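TRNA threonylcarbamoyladenosine biosynthesis protein TsaB (Pseudomonas aeruginosa, PDB 5BR9) probably takes part in making the threonylcarbamoyladenosine modification of tRNA, as an actin-fold relative of the transferase TsaD. Local coordinates at residues A[97-102]-A[204-209]; A[24-29]-A[58-63]; A[123-126]-A[130-133]; A[109-114]-A[169-174]. All blocks are in the same frame, centred on the assembly; numbering follows the deposited sequence.

Contact 1: residues A[97-102]-A[204-209]; sequences PVLAVS and GFAWAR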
loop_
_atom_site.group_PDB
_atom_site.type_symbol
_atom_site.label_atom_id
_atom_site.label_comp_id
_atom_site.label_asym_id
_atom_site.label_seq_id
_atom_site.Cartn_x
_atom_site.Cartn_y
_atom_site.Cartn_z
ATOM N N PRO A 97 3.595 -17.505 -1.641
ATOM C CA PRO A 97 2.716 -17.104 -0.525
ATOM C C PRO A 97 3.269 -15.982 0.368
ATOM O O PRO A 97 4.455 -15.656 0.292
ATOM C CB PRO A 97 2.532 -18.417 0.262
ATOM C CG PRO A 97 3.668 -19.275 -0.111
ATOM C CD PRO A 97 4.195 -18.841 -1.451
ATOM N N VAL A 98 2.410 -15.371 1.189
ATOM C CA VAL A 98 2.877 -14.336 2.105
ATOM C C VAL A 98 2.600 -14.776 3.533
ATOM O O VAL A 98 1.650 -15.506 3.798
ATOM C CB VAL A 98 2.224 -12.942 1.865
ATOM C CG1 VAL A 98 2.308 -12.534 0.432
ATOM C CG2 VAL A 98 0.815 -12.876 2.388
ATOM N N LEU A 99 3.433 -14.282 4.437
ATOM C CA LEU A 99 3.378 -14.572 5.860
ATOM C C LEU A 99 3.210 -13.283 6.667
ATOM O O LEU A 99 4.150 -12.504 6.810
ATOM C CB LEU A 99 4.659 -15.289 6.294
ATOM C CG LEU A 99 4.887 -16.690 5.732
ATOM C CD1 LEU A 99 6.342 -17.111 5.846
ATOM C CD2 LEU A 99 4.012 -17.660 6.492
ATOM N N ALA A 100 2.014 -13.060 7.198
ATOM C CA ALA A 100 1.763 -11.899 8.038
ATOM C C ALA A 100 2.243 -12.204 9.468
ATOM O O ALA A 100 1.890 -13.221 10.044
ATOM C CB ALA A 100 0.292 -11.545 8.024
ATOM N N VAL A 101 3.078 -11.335 10.024
ATOM C CA VAL A 101 3.644 -11.558 11.340
ATOM C C VAL A 101 3.462 -10.312 12.198
ATOM O O VAL A 101 3.705 -9.177 11.754
ATOM C CB VAL A 101 5.135 -11.940 11.252
ATOM C CG1 VAL A 101 5.734 -12.081 12.634
ATOM C CG2 VAL A 101 5.323 -13.219 10.454
ATOM N N SER A 102 3.035 -10.532 13.432
ATOM C CA SER A 102 2.800 -9.444 14.347
ATOM C C SER A 102 4.068 -8.705 14.712
ATOM O O SER A 102 5.070 -9.311 15.054
ATOM C CB SER A 102 2.133 -9.966 15.632
ATOM O OG SER A 102 2.175 -8.961 16.615
ATOM N N GLY A 204 10.404 -18.184 9.596
ATOM C CA GLY A 204 10.919 -19.550 9.524
ATOM C C GLY A 204 10.068 -20.563 10.290
ATOM O O GLY A 204 9.735 -21.634 9.772
ATOM N N PHE A 205 9.680 -20.212 11.514
ATOM C CA PHE A 205 8.824 -21.095 12.297
ATOM C C PHE A 205 7.453 -21.233 11.622
ATOM O O PHE A 205 6.919 -22.336 11.496
ATOM C CB PHE A 205 8.677 -20.590 13.747
ATOM C CG PHE A 205 9.950 -20.708 14.562
ATOM C CD1 PHE A 205 10.384 -21.953 15.025
ATOM C CD2 PHE A 205 10.711 -19.581 14.863
ATOM C CE1 PHE A 205 11.557 -22.068 15.761
ATOM C CE2 PHE A 205 11.888 -19.690 15.601
ATOM C CZ PHE A 205 12.312 -20.928 16.060
ATOM N N ALA A 206 6.906 -20.116 11.159
ATOM C CA ALA A 206 5.584 -20.108 10.549
ATOM C C ALA A 206 5.580 -20.880 9.235
ATOM O O ALA A 206 4.650 -21.641 8.946
ATOM C CB ALA A 206 5.107 -18.651 10.327
ATOM N N TRP A 207 6.640 -20.716 8.455
ATOM C CA TRP A 207 6.733 -21.393 7.161
ATOM C C TRP A 207 6.827 -22.910 7.352
ATOM O O TRP A 207 6.198 -23.670 6.615
ATOM C CB TRP A 207 7.938 -20.870 6.375
ATOM C CG TRP A 207 8.122 -21.454 4.992
ATOM C CD1 TRP A 207 9.193 -22.186 4.553
ATOM C CD2 TRP A 207 7.234 -21.321 3.861
ATOM N NE1 TRP A 207 9.022 -22.521 3.227
ATOM C CE2 TRP A 207 7.836 -22.000 2.776
ATOM C CE3 TRP A 207 5.989 -20.704 3.667
ATOM C CZ2 TRP A 207 7.225 -22.097 1.515
ATOM C CZ3 TRP A 207 5.391 -20.787 2.414
ATOM C CH2 TRP A 207 6.012 -21.476 1.352
ATOM N N ALA A 208 7.610 -23.338 8.339
ATOM C CA ALA A 208 7.765 -24.765 8.650
ATOM C C ALA A 208 6.470 -25.400 9.153
ATOM O O ALA A 208 6.317 -26.608 9.055
ATOM C CB ALA A 208 8.868 -24.981 9.679
ATOM N N ARG A 209 5.555 -24.596 9.703
ATOM C CA ARG A 209 4.244 -25.101 10.146
ATOM C C ARG A 209 3.285 -25.197 8.971
ATOM O O ARG A 209 2.158 -25.647 9.120
ATOM C CB ARG A 209 3.614 -24.201 11.217
ATOM C CG ARG A 209 4.208 -24.332 12.608
ATOM C CD ARG A 209 3.311 -23.651 13.656
ATOM N NE ARG A 209 3.365 -22.193 13.572
ATOM C CZ ARG A 209 4.293 -21.448 14.169
ATOM N NH1 ARG A 209 5.249 -22.025 14.893
ATOM N NH2 ARG A 209 4.274 -20.125 14.036
#
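Ser102 OG is gripped at the far end of the strand whose Pro97 and Leu99 meet Trp207 and Ala206: it hydrogen-bonds Glu149 OE2 and makes weak bonds with the amides of Leu104 and Ala105. A serine suits this N-cap, since its short side chain turns back to the first amides of the helix that starts there. Between 97-102 and 204-209 themselves the contact is apolar. Leu99 does most of the work, spreading its two methyls over two successive helix residues: CD2 lies 4.1 Å from Ala206 CB, and CD1 is 4.1 Å from Trp207 CB. With CG beside its own backbone N (chi1 -66°), the isobutyl group drops from the strand onto the helix. Ala206 is small enough to let that branch come close to the helix backbone. Trp207 starts off to the flank, but its CG stands opposite the backbone N (chi1 -178°), which carries the indole back toward the start of the strand, to Pro97. The six-membered ring is met at its rim and near its plane: Pro97 CG is 3.4 Å from Trp207 CZ3 and 3.5 Å from Trp207 CH2, the two side chains crossing at about a right angle. The stiff proline ring offers a firm apolar corner to this edge, while Trp207 NE1 makes a weak hydrogen bond with Ser10 OG. Strand 98-101, outermost in its mixed sheet within this chain, thus has helices on both faces, 196-208 on the Leu99 side and 77-94 on the Val98 side, the layered alpha/beta arrangement of an actin-like ATPase fold.

Contact 2: residues A[24-29]-A[58-63]; sequences VALLHE and AGVALS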
loop_
_atom_site.group_PDB
_atom_site.type_symbol
_atom_site.label_atom_id
_atom_site.label_comp_id
_atom_site.label_asym_id
_atom_site.label_seq_id
_atom_site.Cartn_x
_atom_site.Cartn_y
_atom_site.Cartn_z
ATOM N N VAL A 24 15.023 -5.114 5.977
ATOM C CA VAL A 24 14.799 -6.248 5.103
ATOM C C VAL A 24 15.742 -7.366 5.527
ATOM O O VAL A 24 16.841 -7.124 6.015
ATOM C CB VAL A 24 15.005 -5.859 3.616
ATOM C CG1 VAL A 24 14.034 -4.734 3.205
ATOM C CG2 VAL A 24 16.449 -5.426 3.367
ATOM N N ALA A 25 15.328 -8.601 5.336
ATOM C CA ALA A 25 16.176 -9.706 5.739
ATOM C C ALA A 25 15.939 -10.858 4.792
ATOM O O ALA A 25 14.891 -10.941 4.137
ATOM C CB ALA A 25 15.912 -10.106 7.196
ATOM N N LEU A 26 16.938 -11.718 4.682
ATOM C CA LEU A 26 16.890 -12.815 3.743
ATOM C C LEU A 26 17.470 -14.054 4.371
ATOM O O LEU A 26 18.556 -14.003 4.970
ATOM C CB LEU A 26 17.656 -12.449 2.477
ATOM C CG LEU A 26 17.709 -13.548 1.424
ATOM C CD1 LEU A 26 16.344 -13.706 0.796
ATOM C CD2 LEU A 26 18.723 -13.191 0.372
ATOM N N LEU A 27 16.741 -15.161 4.229
ATOM C CA LEU A 27 17.235 -16.477 4.626
ATOM C C LEU A 27 17.548 -17.216 3.345
ATOM O O LEU A 27 16.718 -17.256 2.429
ATOM C CB LEU A 27 16.224 -17.271 5.467
ATOM C CG LEU A 27 16.602 -18.732 5.771
ATOM C CD1 LEU A 27 17.751 -18.816 6.772
ATOM C CD2 LEU A 27 15.411 -19.567 6.264
ATOM N N HIS A 28 18.764 -17.752 3.273
ATOM C CA HIS A 28 19.207 -18.491 2.108
ATOM C C HIS A 28 20.255 -19.513 2.549
ATOM O O HIS A 28 21.190 -19.158 3.261
ATOM C CB HIS A 28 19.776 -17.551 1.040
ATOM C CG HIS A 28 20.229 -18.257 -0.201
ATOM N ND1 HIS A 28 21.560 -18.434 -0.521
ATOM C CD2 HIS A 28 19.518 -18.853 -1.193
ATOM C CE1 HIS A 28 21.652 -19.098 -1.661
ATOM N NE2 HIS A 28 20.428 -19.363 -2.089
ATOM N N GLU A 29 20.070 -20.770 2.151
ATOM C CA GLU A 29 20.991 -21.851 2.519
ATOM C C GLU A 29 21.314 -21.889 4.021
ATOM O O GLU A 29 22.436 -22.189 4.404
ATOM C CB GLU A 29 22.295 -21.723 1.729
ATOM C CG GLU A 29 22.576 -22.863 0.778
ATOM C CD GLU A 29 21.970 -22.641 -0.586
ATOM O OE1 GLU A 29 20.772 -22.956 -0.756
ATOM O OE2 GLU A 29 22.691 -22.147 -1.484
ATOM N N ALA A 58 23.593 -10.903 -1.635
ATOM C CA ALA A 58 23.559 -12.333 -1.343
ATOM C C ALA A 58 23.760 -13.179 -2.598
ATOM O O ALA A 58 23.993 -14.374 -2.508
ATOM C CB ALA A 58 22.235 -12.701 -0.666
ATOM N N GLY A 59 23.674 -12.551 -3.767
ATOM C CA GLY A 59 23.741 -13.263 -5.029
ATOM C C GLY A 59 22.499 -14.081 -5.314
ATOM O O GLY A 59 22.535 -15.064 -6.066
ATOM N N VAL A 60 21.384 -13.651 -4.733
ATOM C CA VAL A 60 20.139 -14.407 -4.825
ATOM C C VAL A 60 19.139 -13.705 -5.743
ATOM O O VAL A 60 18.911 -12.491 -5.619
ATOM C CB VAL A 60 19.526 -14.650 -3.419
ATOM C CG1 VAL A 60 18.150 -15.296 -3.538
ATOM C CG2 VAL A 60 20.451 -15.534 -2.592
ATOM N N ALA A 61 18.550 -14.471 -6.662
ATOM C CA ALA A 61 17.517 -13.942 -7.550
ATOM C C ALA A 61 16.171 -13.959 -6.852
ATOM O O ALA A 61 15.897 -14.841 -6.028
ATOM C CB ALA A 61 17.441 -14.733 -8.838
ATOM N N LEU A 62 15.333 -12.986 -7.193
ATOM C CA LEU A 62 14.000 -12.899 -6.620
ATOM C C LEU A 62 13.239 -14.212 -6.871
ATOM O O LEU A 62 12.476 -14.670 -6.010
ATOM C CB LEU A 62 13.237 -11.692 -7.195
ATOM C CG LEU A 62 11.906 -11.364 -6.501
ATOM C CD1 LEU A 62 12.124 -11.017 -5.026
ATOM C CD2 LEU A 62 11.186 -10.233 -7.218
ATOM N N SER A 63 13.469 -14.838 -8.023
ATOM C CA SER A 63 12.736 -16.064 -8.351
ATOM C C SER A 63 13.045 -17.221 -7.394
ATOM O O SER A 63 12.272 -18.170 -7.298
ATOM C CB SER A 63 13.026 -16.504 -9.784
ATOM O OG SER A 63 14.405 -16.748 -9.989
#
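The His28 ring carries a methyl of Val60 on one face: CG2 sits 3.6 Å from the imidazole centroid and only 7° off the ring normal, a well-centred CH-pi contact. On the opposite face Glu29 OE1 hovers toward the rim, though this glutamate is poorly ordered and its position should be read loosely. CG of His28 stands opposite the backbone N (chi1 -179°), and the two side chains slide past each other in opposite directions, which lays the ring flat along the valine. Val60 suits the place because its beta-branched side chain is compact: CG2, set beside its own backbone N, lies over the histidine, and CB itself comes to 4.1 Å from Leu26 CD2. Leu26 and Val60 reach toward each other tip to tip. The same leucine methyl also comes to 3.7 Å from Ala58 CB, a small group that leaves it room at the end of helix 43-58. Between Ala58 and Val60 lies Gly59, whose positive phi (72°) is easy for glycine; its Schellman motif ends the helix and swings the chain so that Val60 turns to strand 21-28. Leu54 of the helix adds to the cover of Leu26, and farther along the loop Leu62 packs on Ala93 of the second subunit. Because the contact uses methyl groups and the pi face of the imidazole, it rests on shape and dispersion, makes no use of the ring nitrogens as donors or acceptors, and probably depends little on the protonation of His28.

Contact 3: residues A[123-126]-A[130-133]; sequences AIDA and EVYW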
loop_
_atom_site.group_PDB
_atom_site.type_symbol
_atom_site.label_atom_id
_atom_site.label_comp_id
_atom_site.label_asym_id
_atom_site.label_seq_id
_atom_site.Cartn_x
_atom_site.Cartn_y
_atom_site.Cartn_z
ATOM N N ALA A 123 4.883 -3.831 24.050
ATOM C CA ALA A 123 3.922 -2.742 24.027
ATOM C C ALA A 123 4.343 -1.714 23.001
ATOM O O ALA A 123 5.464 -1.215 23.049
ATOM C CB ALA A 123 3.784 -2.082 25.423
ATOM N N ILE A 124 3.431 -1.411 22.082
ATOM C CA ILE A 124 3.649 -0.434 21.023
ATOM C C ILE A 124 2.629 0.678 21.176
ATOM O O ILE A 124 1.433 0.419 21.314
ATOM C CB ILE A 124 3.556 -1.094 19.623
ATOM C CG1 ILE A 124 4.705 -2.091 19.424
ATOM C CG2 ILE A 124 3.538 -0.029 18.536
ATOM C CD1 ILE A 124 4.591 -2.919 18.145
ATOM N N ASP A 125 3.097 1.914 21.121
ATOM C CA ASP A 125 2.227 3.056 21.290
ATOM C C ASP A 125 1.140 3.017 20.232
ATOM O O ASP A 125 1.413 2.760 19.075
ATOM C CB ASP A 125 2.991 4.373 21.169
ATOM C CG ASP A 125 2.167 5.554 21.635
ATOM O OD1 ASP A 125 2.485 6.703 21.287
ATOM O OD2 ASP A 125 1.154 5.324 22.315
ATOM N N ALA A 126 -0.101 3.203 20.658
ATOM C CA ALA A 126 -1.225 3.320 19.735
ATOM C C ALA A 126 -1.698 4.755 19.771
ATOM O O ALA A 126 -1.249 5.550 20.600
ATOM C CB ALA A 126 -2.359 2.362 20.113
ATOM N N GLU A 130 -3.835 5.012 24.166
ATOM C CA GLU A 130 -3.837 3.565 24.316
ATOM C C GLU A 130 -2.537 2.965 23.794
ATOM O O GLU A 130 -1.785 3.616 23.068
ATOM C CB GLU A 130 -5.014 2.930 23.577
ATOM C CG GLU A 130 -6.378 3.333 24.128
ATOM C CD GLU A 130 -7.500 2.586 23.446
ATOM O OE1 GLU A 130 -7.526 2.542 22.194
ATOM O OE2 GLU A 130 -8.355 2.042 24.168
ATOM N N VAL A 131 -2.289 1.713 24.167
ATOM C CA VAL A 131 -1.155 0.967 23.655
ATOM C C VAL A 131 -1.598 -0.376 23.125
ATOM O O VAL A 131 -2.510 -1.006 23.666
ATOM C CB VAL A 131 -0.050 0.775 24.740
ATOM C CG1 VAL A 131 0.533 2.104 25.184
ATOM C CG2 VAL A 131 -0.621 0.031 25.951
ATOM N N TYR A 132 -0.897 -0.836 22.094
ATOM C CA TYR A 132 -0.988 -2.204 21.664
ATOM C C TYR A 132 -0.154 -3.052 22.610
ATOM O O TYR A 132 0.933 -2.639 23.015
ATOM C CB TYR A 132 -0.496 -2.340 20.235
ATOM C CG TYR A 132 -1.308 -1.579 19.211
ATOM C CD1 TYR A 132 -2.595 -1.989 18.865
ATOM C CD2 TYR A 132 -0.804 -0.436 18.607
ATOM C CE1 TYR A 132 -3.342 -1.298 17.915
ATOM C CE2 TYR A 132 -1.546 0.262 17.662
ATOM C CZ TYR A 132 -2.818 -0.167 17.324
ATOM O OH TYR A 132 -3.549 0.532 16.379
ATOM N N TRP A 133 -0.678 -4.229 22.967
ATOM C CA TRP A 133 -0.140 -5.043 24.053
ATOM C C TRP A 133 -0.184 -6.535 23.740
ATOM O O TRP A 133 -1.215 -7.041 23.332
ATOM C CB TRP A 133 -0.929 -4.749 25.328
ATOM C CG TRP A 133 -0.561 -5.568 26.526
ATOM C CD1 TRP A 133 -1.185 -6.710 26.973
ATOM C CD2 TRP A 133 0.486 -5.296 27.454
ATOM N NE1 TRP A 133 -0.594 -7.150 28.131
ATOM C CE2 TRP A 133 0.442 -6.312 28.443
ATOM C CE3 TRP A 133 1.458 -4.290 27.555
ATOM C CZ2 TRP A 133 1.336 -6.353 29.511
ATOM C CZ3 TRP A 133 2.352 -4.333 28.614
ATOM C CH2 TRP A 133 2.278 -5.355 29.582
#
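Ala126 CB rests over one face of the Tyr132 ring, toward its rim, 3.3 Å from CE2 of Tyr132 and 28° off the ring normal from the centroid, in a CH-pi contact. Alanine suits the place, its small methyl lying close over the ring. On the sheet face that carries Tyr132, Ile124 CB is 4.3 Å from Tyr132 CB, and the isoleucine turns on to helix 103-115. The opposite face pairs Ala123 with Trp133, where Ala123 CB meets the indole edge 3.9 Å from CE3 of Trp133. Outward lies the backbone. Ile124 and Tyr132 form a hydrogen-bonded antiparallel pair, Ile124 N to Tyr132 O at 2.9 Å and Tyr132 N to Ile124 O at 2.8 Å, flanked by non-hydrogen-bonded pairs. Ala126 N adds a bond to Glu130 O (3.0 Å), bent at 143°, where the strands run into the turn. At this polar rim Asp125 OD2 and Glu130 O are both acceptors and merely lie near each other; the backbone N of Asp125 is hydrogen-bonded to Thr173 OG1. The whole is the turn end of the beta hairpin 119-125/131-139, within a mixed sheet of the actin-like fold.

Contact 4: residues A[109-114]-A[169-174]; sequences QRAYRE and FGAGTG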
loop_
_atom_site.group_PDB
_atom_site.type_symbol
_atom_site.label_atom_id
_atom_site.label_comp_id
_atom_site.label_asym_id
_atom_site.label_seq_id
_atom_site.Cartn_x
_atom_site.Cartn_y
_atom_site.Cartn_z
ATOM N N GLN A 109 10.715 -11.339 19.842
ATOM C CA GLN A 109 11.786 -12.157 19.305
ATOM C C GLN A 109 13.088 -11.360 19.344
ATOM O O GLN A 109 14.151 -11.910 19.670
ATOM C CB GLN A 109 11.491 -12.609 17.874
ATOM C CG GLN A 109 12.417 -13.732 17.405
ATOM C CD GLN A 109 12.074 -15.046 18.078
ATOM O OE1 GLN A 109 10.923 -15.280 18.431
ATOM N NE2 GLN A 109 13.067 -15.899 18.273
ATOM N N ARG A 110 13.013 -10.066 19.032
ATOM C CA ARG A 110 14.218 -9.234 19.101
ATOM C C ARG A 110 14.753 -9.098 20.521
ATOM O O ARG A 110 15.964 -9.198 20.752
ATOM C CB ARG A 110 13.963 -7.842 18.534
ATOM C CG ARG A 110 15.192 -6.946 18.626
ATOM C CD ARG A 110 15.066 -5.715 17.775
ATOM N NE ARG A 110 16.320 -4.964 17.750
ATOM C CZ ARG A 110 16.482 -3.796 17.140
ATOM N NH1 ARG A 110 15.468 -3.235 16.490
ATOM N NH2 ARG A 110 17.657 -3.193 17.175
ATOM N N ALA A 111 13.853 -8.890 21.479
ATOM C CA ALA A 111 14.280 -8.746 22.867
ATOM C C ALA A 111 14.894 -10.064 23.359
ATOM O O ALA A 111 15.839 -10.075 24.147
ATOM C CB ALA A 111 13.124 -8.308 23.744
ATOM N N TYR A 112 14.340 -11.174 22.889
ATOM C CA TYR A 112 14.897 -12.470 23.215
ATOM C C TYR A 112 16.320 -12.590 22.663
ATOM O O TYR A 112 17.243 -12.943 23.392
ATOM C CB TYR A 112 14.021 -13.594 22.669
ATOM C CG TYR A 112 14.746 -14.917 22.697
ATOM C CD1 TYR A 112 15.094 -15.514 23.912
ATOM C CD2 TYR A 112 15.127 -15.556 21.512
ATOM C CE1 TYR A 112 15.787 -16.720 23.947
ATOM C CE2 TYR A 112 15.829 -16.776 21.543
ATOM C CZ TYR A 112 16.144 -17.347 22.766
ATOM O OH TYR A 112 16.822 -18.543 22.817
ATOM N N ARG A 113 16.497 -12.271 21.382
ATOM C CA ARG A 113 17.808 -12.383 20.753
ATOM C C ARG A 113 18.843 -11.460 21.399
ATOM O O ARG A 113 19.998 -11.846 21.593
ATOM C CB ARG A 113 17.717 -12.085 19.253
ATOM C CG ARG A 113 19.058 -12.103 18.532
ATOM C CD ARG A 113 18.888 -11.894 17.035
ATOM N NE ARG A 113 18.159 -10.663 16.702
ATOM C CZ ARG A 113 18.716 -9.456 16.663
ATOM N NH1 ARG A 113 20.004 -9.311 16.948
ATOM N NH2 ARG A 113 17.988 -8.398 16.334
ATOM N N GLU A 114 18.428 -10.249 21.751
ATOM C CA GLU A 114 19.377 -9.247 22.232
ATOM C C GLU A 114 19.611 -9.248 23.753
ATOM O O GLU A 114 20.715 -8.982 24.198
ATOM C CB GLU A 114 18.912 -7.858 21.795
ATOM C CG GLU A 114 19.105 -7.555 20.327
ATOM C CD GLU A 114 18.736 -6.107 19.971
ATOM O OE1 GLU A 114 18.474 -5.296 20.886
ATOM O OE2 GLU A 114 18.760 -5.762 18.772
ATOM N N PHE A 169 10.539 -9.048 30.657
ATOM C CA PHE A 169 11.149 -7.835 30.121
ATOM C C PHE A 169 10.101 -7.033 29.356
ATOM O O PHE A 169 9.254 -7.604 28.666
ATOM C CB PHE A 169 12.338 -8.239 29.220
ATOM C CG PHE A 169 13.100 -7.085 28.581
ATOM C CD1 PHE A 169 14.149 -6.470 29.249
ATOM C CD2 PHE A 169 12.813 -6.678 27.280
ATOM C CE1 PHE A 169 14.868 -5.435 28.658
ATOM C CE2 PHE A 169 13.535 -5.653 26.674
ATOM C CZ PHE A 169 14.564 -5.024 27.367
ATOM N N GLY A 170 10.175 -5.713 29.451
ATOM C CA GLY A 170 9.271 -4.851 28.701
ATOM C C GLY A 170 9.942 -4.278 27.454
ATOM O O GLY A 170 11.007 -3.642 27.506
ATOM N N ALA A 171 9.317 -4.515 26.314
ATOM C CA ALA A 171 9.868 -4.071 25.045
ATOM C C ALA A 171 8.876 -3.226 24.273
ATOM O O ALA A 171 7.709 -3.586 24.153
ATOM C CB ALA A 171 10.283 -5.256 24.206
ATOM N N GLY A 172 9.359 -2.109 23.738
ATOM C CA GLY A 172 8.585 -1.302 22.808
ATOM C C GLY A 172 8.191 0.079 23.295
ATOM O O GLY A 172 8.198 0.361 24.508
ATOM N N THR A 173 7.814 0.927 22.339
ATOM C CA THR A 173 7.519 2.334 22.618
ATOM C C THR A 173 6.307 2.524 23.526
ATOM O O THR A 173 6.115 3.604 24.092
ATOM C CB THR A 173 7.249 3.113 21.322
ATOM O OG1 THR A 173 6.110 2.541 20.662
ATOM C CG2 THR A 173 8.473 3.062 20.376
ATOM N N GLY A 174 5.483 1.486 23.645
ATOM C CA GLY A 174 4.343 1.509 24.553
ATOM C C GLY A 174 4.766 1.669 26.007
ATOM O O GLY A 174 3.985 2.100 26.855
#
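Ala111 CB carries the contact between 109-114 and 169-174, meeting two side chains. The Phe169 ring approaches this methyl obliquely, its CD2 lying 3.9 Å and its CE2 4.0 Å from Ala111 CB, while the methyl of Ala171 comes to 4.2 Å from Ala111 CB. Alanines suit the place because the helix and strand approach closely, with 6.8 Å between the CA atoms of Ala111 and Ala171. Phe169 and Ala171 alternate with Gly170, which puts both on the helix side of the strand. The phenylalanine has CG opposite its backbone N (chi1 -180°), which extends the ring from the strand toward Ala111. Gly172 follows the last strand residue, with a positive phi that suits glycine.

On the helix, one turn links Arg110 to Glu114 through a salt bridge: Arg110 NE donates to Glu114 OE2 at 2.8 Å along a nearly straight path (164°). The carboxylate oxygen lies in the guanidinium plane yet is itself approached from above its own plane, 56° out of it. A weak second bond from Arg110 NH2 to Glu114 OE2 (3.2 Å) and a long ion pair from Arg113 NH2 to the same oxygen complete the network, which should favour a charged glutamate. Long, flexible arginines can reach this carboxylate and other groups too: Arg110 NH1 bonds Leu193 O and Arg113 NE pairs with Asp198. Gln109 and Arg110 touch helix 196-208 on one flank, and Ala111 faces the sheet, where Val120 of neighbouring strand 119-125 touches both Ala111 and Ala171.

In the fold
Along the chain contact 2 closes before the others open, and contact 1 then spans a long loop that encloses contact 4, which in turn encloses contact 3. Contacts 1 and 2 reach the same mixed sheet, their centres 16 Å apart. Contacts 3 and 4 reach the second sheet, 13 Å apart by centres, and touch through the neighbouring strands 119-125 and 168-171. Contacts 2 and 3 are the farthest apart, with centres 33 Å from each other. Strand 98-101 runs on into helix 103-115, and helix 196-208 returns to the first sheet. Both sheets have the strand order 3-2-1-4-5, consistent with the duplicated domains of the actin-like ATPase fold.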